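Local coordinates for mandelate racemase/muconate lactonizing enzyme-like protein (Roseovarius sp. TM1035, PDB 3RCY) that probably acts as a magnesium-dependent enzyme of the enolase superfamily, related to mandelate racemase and muconate lactonizing enzyme, at residues L188-C193 against Q224-Y229; G218-G223 against A250-I255. One frame throughout, in Å; residues are numbered along the deposited sequence.

Interaction 1. Residues L188-C193 against Q224-Y229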
loop_
_atom_site.group_PDB
_atom_site.type_symbol
_atom_site.label_atom_id
_atom_site.label_comp_id
_atom_site.label_asym_id
_atom_site.label_seq_id
_atom_site.Cartn_x
_atom_site.Cartn_y
_atom_site.Cartn_z
ATOM N N LEU A 188 -12.361 -30.427 -19.427
ATOM C CA LEU A 188 -11.289 -31.170 -20.099
ATOM C C LEU A 188 -9.967 -31.026 -19.338
ATOM O O LEU A 188 -9.218 -31.992 -19.202
ATOM C CB LEU A 188 -11.104 -30.740 -21.557
ATOM C CG LEU A 188 -10.189 -31.659 -22.392
ATOM C CD1 LEU A 188 -10.773 -33.075 -22.525
ATOM C CD2 LEU A 188 -9.902 -31.069 -23.772
ATOM N N SER A 189 -9.699 -29.817 -18.844
ATOM C CA SER A 189 -8.492 -29.555 -18.068
ATOM C C SER A 189 -8.456 -30.400 -16.795
ATOM O O SER A 189 -7.404 -30.913 -16.427
ATOM C CB SER A 189 -8.373 -28.069 -17.717
ATOM O OG SER A 189 -8.185 -27.296 -18.887
ATOM N N VAL A 190 -9.607 -30.525 -16.135
ATOM C CA VAL A 190 -9.750 -31.371 -14.951
ATOM C C VAL A 190 -9.541 -32.851 -15.326
ATOM O O VAL A 190 -8.818 -33.577 -14.640
ATOM C CB VAL A 190 -11.131 -31.144 -14.259
ATOM C CG1 VAL A 190 -11.415 -32.210 -13.212
ATOM C CG2 VAL A 190 -11.203 -29.735 -13.631
ATOM N N GLU A 191 -10.167 -33.287 -16.417
ATOM C CA GLU A 191 -9.995 -34.659 -16.898
ATOM C C GLU A 191 -8.524 -35.000 -17.195
ATOM O O GLU A 191 -8.045 -36.073 -16.815
ATOM C CB GLU A 191 -10.869 -34.925 -18.131
ATOM C CG GLU A 191 -10.927 -36.408 -18.507
ATOM C CD GLU A 191 -11.522 -36.676 -19.881
ATOM O OE1 GLU A 191 -11.938 -35.715 -20.568
ATOM O OE2 GLU A 191 -11.567 -37.864 -20.276
ATOM N N PHE A 192 -7.822 -34.096 -17.880
ATOM C CA PHE A 192 -6.384 -34.254 -18.141
ATOM C C PHE A 192 -5.582 -34.410 -16.839
ATOM O O PHE A 192 -4.813 -35.358 -16.696
ATOM C CB PHE A 192 -5.831 -33.060 -18.933
ATOM C CG PHE A 192 -5.775 -33.272 -20.433
ATOM C CD1 PHE A 192 -6.946 -33.411 -21.190
ATOM C CD2 PHE A 192 -4.547 -33.272 -21.096
ATOM C CE1 PHE A 192 -6.889 -33.578 -22.577
ATOM C CE2 PHE A 192 -4.479 -33.445 -22.489
ATOM C CZ PHE A 192 -5.655 -33.599 -23.231
ATOM N N CYS A 193 -5.757 -33.474 -15.904
ATOM C CA CYS A 193 -5.026 -33.523 -14.641
ATOM C C CYS A 193 -5.319 -34.808 -13.877
ATOM O O CYS A 193 -4.399 -35.451 -13.381
ATOM C CB CYS A 193 -5.336 -32.303 -13.765
ATOM S SG CYS A 193 -4.619 -30.760 -14.365
ATOM N N GLN A 224 -8.597 -22.580 -10.215
ATOM C CA GLN A 224 -9.185 -23.168 -9.017
ATOM C C GLN A 224 -9.679 -24.610 -9.241
ATOM O O GLN A 224 -9.607 -25.440 -8.335
ATOM C CB GLN A 224 -10.280 -22.260 -8.425
ATOM C CG GLN A 224 -11.597 -22.221 -9.190
ATOM C CD GLN A 224 -12.551 -21.171 -8.633
ATOM O OE1 GLN A 224 -13.508 -21.496 -7.925
ATOM N NE2 GLN A 224 -12.278 -19.904 -8.936
ATOM N N ALA A 225 -10.132 -24.899 -10.464
ATOM C CA ALA A 225 -10.636 -26.224 -10.832
ATOM C C ALA A 225 -9.555 -27.310 -10.848
ATOM O O ALA A 225 -9.835 -28.467 -10.554
ATOM C CB ALA A 225 -11.345 -26.163 -12.183
ATOM N N ILE A 226 -8.324 -26.932 -11.181
ATOM C CA ILE A 226 -7.238 -27.905 -11.312
ATOM C C ILE A 226 -6.353 -27.989 -10.056
ATOM O O ILE A 226 -5.484 -28.853 -9.966
ATOM C CB ILE A 226 -6.379 -27.653 -12.595
ATOM C CG1 ILE A 226 -5.706 -26.275 -12.552
ATOM C CG2 ILE A 226 -7.243 -27.807 -13.862
ATOM C CD1 ILE A 226 -4.526 -26.106 -13.525
ATOM N N GLU A 227 -6.589 -27.097 -9.091
ATOM C CA GLU A 227 -5.898 -27.142 -7.782
ATOM C C GLU A 227 -5.805 -28.526 -7.107
ATOM O O GLU A 227 -4.744 -28.864 -6.586
ATOM C CB GLU A 227 -6.499 -26.126 -6.801
ATOM C CG GLU A 227 -5.977 -24.716 -7.019
ATOM C CD GLU A 227 -6.747 -23.658 -6.254
ATOM O OE1 GLU A 227 -7.521 -23.988 -5.325
ATOM O OE2 GLU A 227 -6.546 -22.473 -6.577
ATOM N N PRO A 228 -6.901 -29.323 -7.109
ATOM C CA PRO A 228 -6.843 -30.614 -6.396
ATOM C C PRO A 228 -5.794 -31.614 -6.908
ATOM O O PRO A 228 -5.500 -32.587 -6.214
ATOM C CB PRO A 228 -8.256 -31.190 -6.590
ATOM C CG PRO A 228 -9.114 -29.993 -6.850
ATOM C CD PRO A 228 -8.247 -29.079 -7.662
ATOM N N TYR A 229 -5.231 -31.375 -8.092
ATOM C CA TYR A 229 -4.286 -32.325 -8.687
ATOM C C TYR A 229 -2.842 -31.938 -8.421
ATOM O O TYR A 229 -1.908 -32.580 -8.924
ATOM C CB TYR A 229 -4.610 -32.545 -10.176
ATOM C CG TYR A 229 -6.045 -32.967 -10.279
ATOM C CD1 TYR A 229 -6.421 -34.290 -10.013
ATOM C CD2 TYR A 229 -7.046 -32.028 -10.520
ATOM C CE1 TYR A 229 -7.762 -34.670 -10.043
ATOM C CE2 TYR A 229 -8.377 -32.399 -10.557
ATOM C CZ TYR A 229 -8.726 -33.718 -10.317
ATOM O OH TYR A 229 -10.051 -34.068 -10.348
#

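Interaction 2. Residues G218-G223 against A250-I255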
loop_
_atom_site.group_PDB
_atom_site.type_symbol
_atom_site.label_atom_id
_atom_site.label_comp_id
_atom_site.label_asym_id
_atom_site.label_seq_id
_atom_site.Cartn_x
_atom_site.Cartn_y
_atom_site.Cartn_z
ATOM N N GLY A 218 -11.081 -15.527 -16.085
ATOM C CA GLY A 218 -11.044 -16.854 -16.690
ATOM C C GLY A 218 -9.930 -17.725 -16.157
ATOM O O GLY A 218 -10.146 -18.909 -15.880
ATOM N N ALA A 219 -8.746 -17.134 -15.998
ATOM C CA ALA A 219 -7.573 -17.841 -15.479
ATOM C C ALA A 219 -7.779 -18.312 -14.047
ATOM O O ALA A 219 -7.303 -19.384 -13.665
ATOM C CB ALA A 219 -6.333 -16.961 -15.562
ATOM N N ILE A 220 -8.482 -17.500 -13.260
ATOM C CA ILE A 220 -8.815 -17.853 -11.878
ATOM C C ILE A 220 -9.845 -18.992 -11.813
ATOM O O ILE A 220 -9.675 -19.930 -11.034
ATOM C CB ILE A 220 -9.254 -16.610 -11.060
ATOM C CG1 ILE A 220 -8.058 -15.650 -10.900
ATOM C CG2 ILE A 220 -9.810 -17.016 -9.672
ATOM C CD1 ILE A 220 -8.438 -14.217 -10.521
ATOM N N ARG A 221 -10.890 -18.927 -12.639
ATOM C CA ARG A 221 -11.879 -20.013 -12.685
ATOM C C ARG A 221 -11.255 -21.350 -13.115
ATOM O O ARG A 221 -11.565 -22.393 -12.541
ATOM C CB ARG A 221 -13.054 -19.657 -13.586
ATOM C CG ARG A 221 -13.917 -18.515 -13.049
ATOM C CD ARG A 221 -15.212 -18.380 -13.844
ATOM N NE ARG A 221 -15.918 -19.654 -13.944
ATOM C CZ ARG A 221 -16.276 -20.246 -15.081
ATOM N NH1 ARG A 221 -16.029 -19.672 -16.263
ATOM N NH2 ARG A 221 -16.905 -21.411 -15.030
ATOM N N LEU A 222 -10.371 -21.313 -14.110
ATOM C CA LEU A 222 -9.706 -22.540 -14.565
ATOM C C LEU A 222 -8.700 -23.033 -13.528
ATOM O O LEU A 222 -8.649 -24.229 -13.208
ATOM C CB LEU A 222 -9.027 -22.344 -15.928
ATOM C CG LEU A 222 -8.168 -23.519 -16.420
ATOM C CD1 LEU A 222 -9.033 -24.710 -16.795
ATOM C CD2 LEU A 222 -7.319 -23.096 -17.602
ATOM N N GLY A 223 -7.911 -22.101 -13.007
ATOM C CA GLY A 223 -6.923 -22.396 -11.974
ATOM C C GLY A 223 -7.510 -23.118 -10.776
ATOM O O GLY A 223 -6.990 -24.153 -10.362
ATOM N N ALA A 250 -2.013 -14.918 -9.649
ATOM C CA ALA A 250 -1.085 -15.530 -8.704
ATOM C C ALA A 250 -1.606 -15.501 -7.261
ATOM O O ALA A 250 -1.469 -16.485 -6.539
ATOM C CB ALA A 250 0.295 -14.880 -8.801
ATOM N N ARG A 251 -2.214 -14.383 -6.861
ATOM C CA ARG A 251 -2.759 -14.244 -5.499
ATOM C C ARG A 251 -4.040 -15.055 -5.276
ATOM O O ARG A 251 -4.348 -15.427 -4.145
ATOM C CB ARG A 251 -3.041 -12.769 -5.176
ATOM C CG ARG A 251 -1.791 -11.903 -4.999
ATOM C CD ARG A 251 -2.143 -10.525 -4.439
ATOM N NE ARG A 251 -2.954 -9.721 -5.358
ATOM C CZ ARG A 251 -2.451 -8.908 -6.289
ATOM N NH1 ARG A 251 -1.132 -8.798 -6.445
ATOM N NH2 ARG A 251 -3.264 -8.211 -7.071
ATOM N N ALA A 252 -4.779 -15.312 -6.355
ATOM C CA ALA A 252 -6.102 -15.939 -6.272
ATOM C C ALA A 252 -6.132 -17.442 -6.572
ATOM O O ALA A 252 -7.162 -18.084 -6.380
ATOM C CB ALA A 252 -7.097 -15.199 -7.179
ATOM N N VAL A 253 -5.022 -18.002 -7.042
ATOM C CA VAL A 253 -4.943 -19.452 -7.269
ATOM C C VAL A 253 -3.830 -20.059 -6.397
ATOM O O VAL A 253 -2.834 -19.398 -6.116
ATOM C CB VAL A 253 -4.761 -19.812 -8.778
ATOM C CG1 VAL A 253 -5.896 -19.208 -9.633
ATOM C CG2 VAL A 253 -3.397 -19.360 -9.291
ATOM N N ARG A 254 -4.007 -21.305 -5.962
ATOM C CA ARG A 254 -3.067 -21.921 -5.007
ATOM C C ARG A 254 -1.881 -22.623 -5.697
ATOM O O ARG A 254 -1.053 -23.276 -5.040
ATOM C CB ARG A 254 -3.803 -22.876 -4.053
ATOM C CG ARG A 254 -5.056 -22.277 -3.395
ATOM C CD ARG A 254 -5.410 -23.009 -2.103
ATOM N NE ARG A 254 -4.494 -22.614 -1.032
ATOM C CZ ARG A 254 -4.468 -23.137 0.189
ATOM N NH1 ARG A 254 -5.315 -24.104 0.527
ATOM N NH2 ARG A 254 -3.589 -22.683 1.079
ATOM N N ILE A 255 -1.790 -22.442 -7.011
ATOM C CA ILE A 255 -0.749 -23.024 -7.856
ATOM C C ILE A 255 0.294 -21.950 -8.197
ATOM O O ILE A 255 -0.074 -20.819 -8.502
ATOM C CB ILE A 255 -1.358 -23.519 -9.199
ATOM C CG1 ILE A 255 -2.651 -24.311 -8.965
ATOM C CG2 ILE A 255 -0.345 -24.337 -10.021
ATOM C CD1 ILE A 255 -3.547 -24.406 -10.226
#

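Interaction 1. Residues L188-C193 against Q224-Y229
Val-190 has CG1 anti to its backbone N (chi1 168°), which puts one methyl beside the Tyr-229 ring and leaves CG2 for Ala-225. Tyr-229 answers with CG anti to its carbonyl carbon (chi1 -55°), a turn that lays the ring against helix 183-200. The valine and tyrosine side chains cross at about a right angle: Val-190 CG1 sits 3.7 Å from Tyr-229 OH and 4.0 Å from Tyr-229 CE2. At the CG end of the ring, Cys-193 CB packs 3.6 Å from Tyr-229 CG, and the backbone atoms Val-190 O and Cys-193 C lie over one face. Cut back to an alanine, Tyr-229 would probably leave Val-190 CG1 and Cys-193 CB facing a gap where the ring now lies. Next to the ring, Ile-226 CG2 fits between Ser-189 and Cys-193, 4.0 Å from Cys-193 SG, while Val-190 CG2 meets Ala-225 CB at 3.9 Å. Apolar packing carries the contact across the two segments; Ser-189 OG is hydrogen-bonded to Asp-185 O in its own helix. The pairing joins two consecutive outer helices of the enolase-type barrel, 183-200 and 216-226, the second through Ala-225, Ile-226 and the 3-10 segment 227-229. Strand 205-208 runs between them in sequence, and its Phe-208 touches Ser-189, Cys-193 and Ile-226 from the barrel side.

Interaction 2. Residues G218-G223 against A250-I255
Ile-220 and Ala-252 meet where two successive helices of the (beta/alpha)-barrel, 216-226 and 243-252, lie side by side on its outside. The isoleucine lies along a single methyl: CD1 is nearest, 3.7 Å from Ala-252 CB, and CG1 and CG2 sit a little further from that same atom. One residue on, Val-253 has left helical geometry, and its side chain starts toward segment 218-223. Its CG1, anti to the carbonyl carbon (chi1 -56°), rests 3.9 Å from Ile-220 CA and 4.1 Å from Gly-223 CA, bridging positions three apart on one helical face. A CB on Gly-223 would point toward the other segment and fall about 2.7 Å from Val-253 CG1, too close to fit, which is consistent with its absence letting the two backbones come within 5.9 Å between Gly-223 CA and Val-253 CA. On the barrel side, Tyr-234 of strand 233-235 touches Val-253 and Ile-255, and its OH is hydrogen-bonded to Ala-219 O, linking helix 216-226 and the turn after helix 243-252 to the barrel strand. Subunits meet here too, for Arg-254 of a second subunit donates to Ala-252 O, and Arg-221 NH2 is hydrogen-bonded to Ser-230 OG of that same neighbouring subunit. As the chain heads for strand 257-259, Ile-255 closes the contact with its end methyl, CD1 stopping 3.5 Å from Gly-223 O.

Helix 216-226 is common to both contacts, packing on the helix before it in interaction 1 and on the one after it in interaction 2. Both belong to the outer layer of the barrel, yet interaction 2 is the more deeply buried, while interaction 1 is partly buried and buries the larger area, 293 against 207 Å². Neither has a hydrogen bond across its segments. Their chemistry differs: an aromatic ring and a thiol in the first, small residues and branched aliphatics around a glycine in the second. The two join where Ile-226 CG1 meets Ile-255 CD1 and where Glu-227 OE2 probably accepts from Arg-254 N, beside a subunit interface.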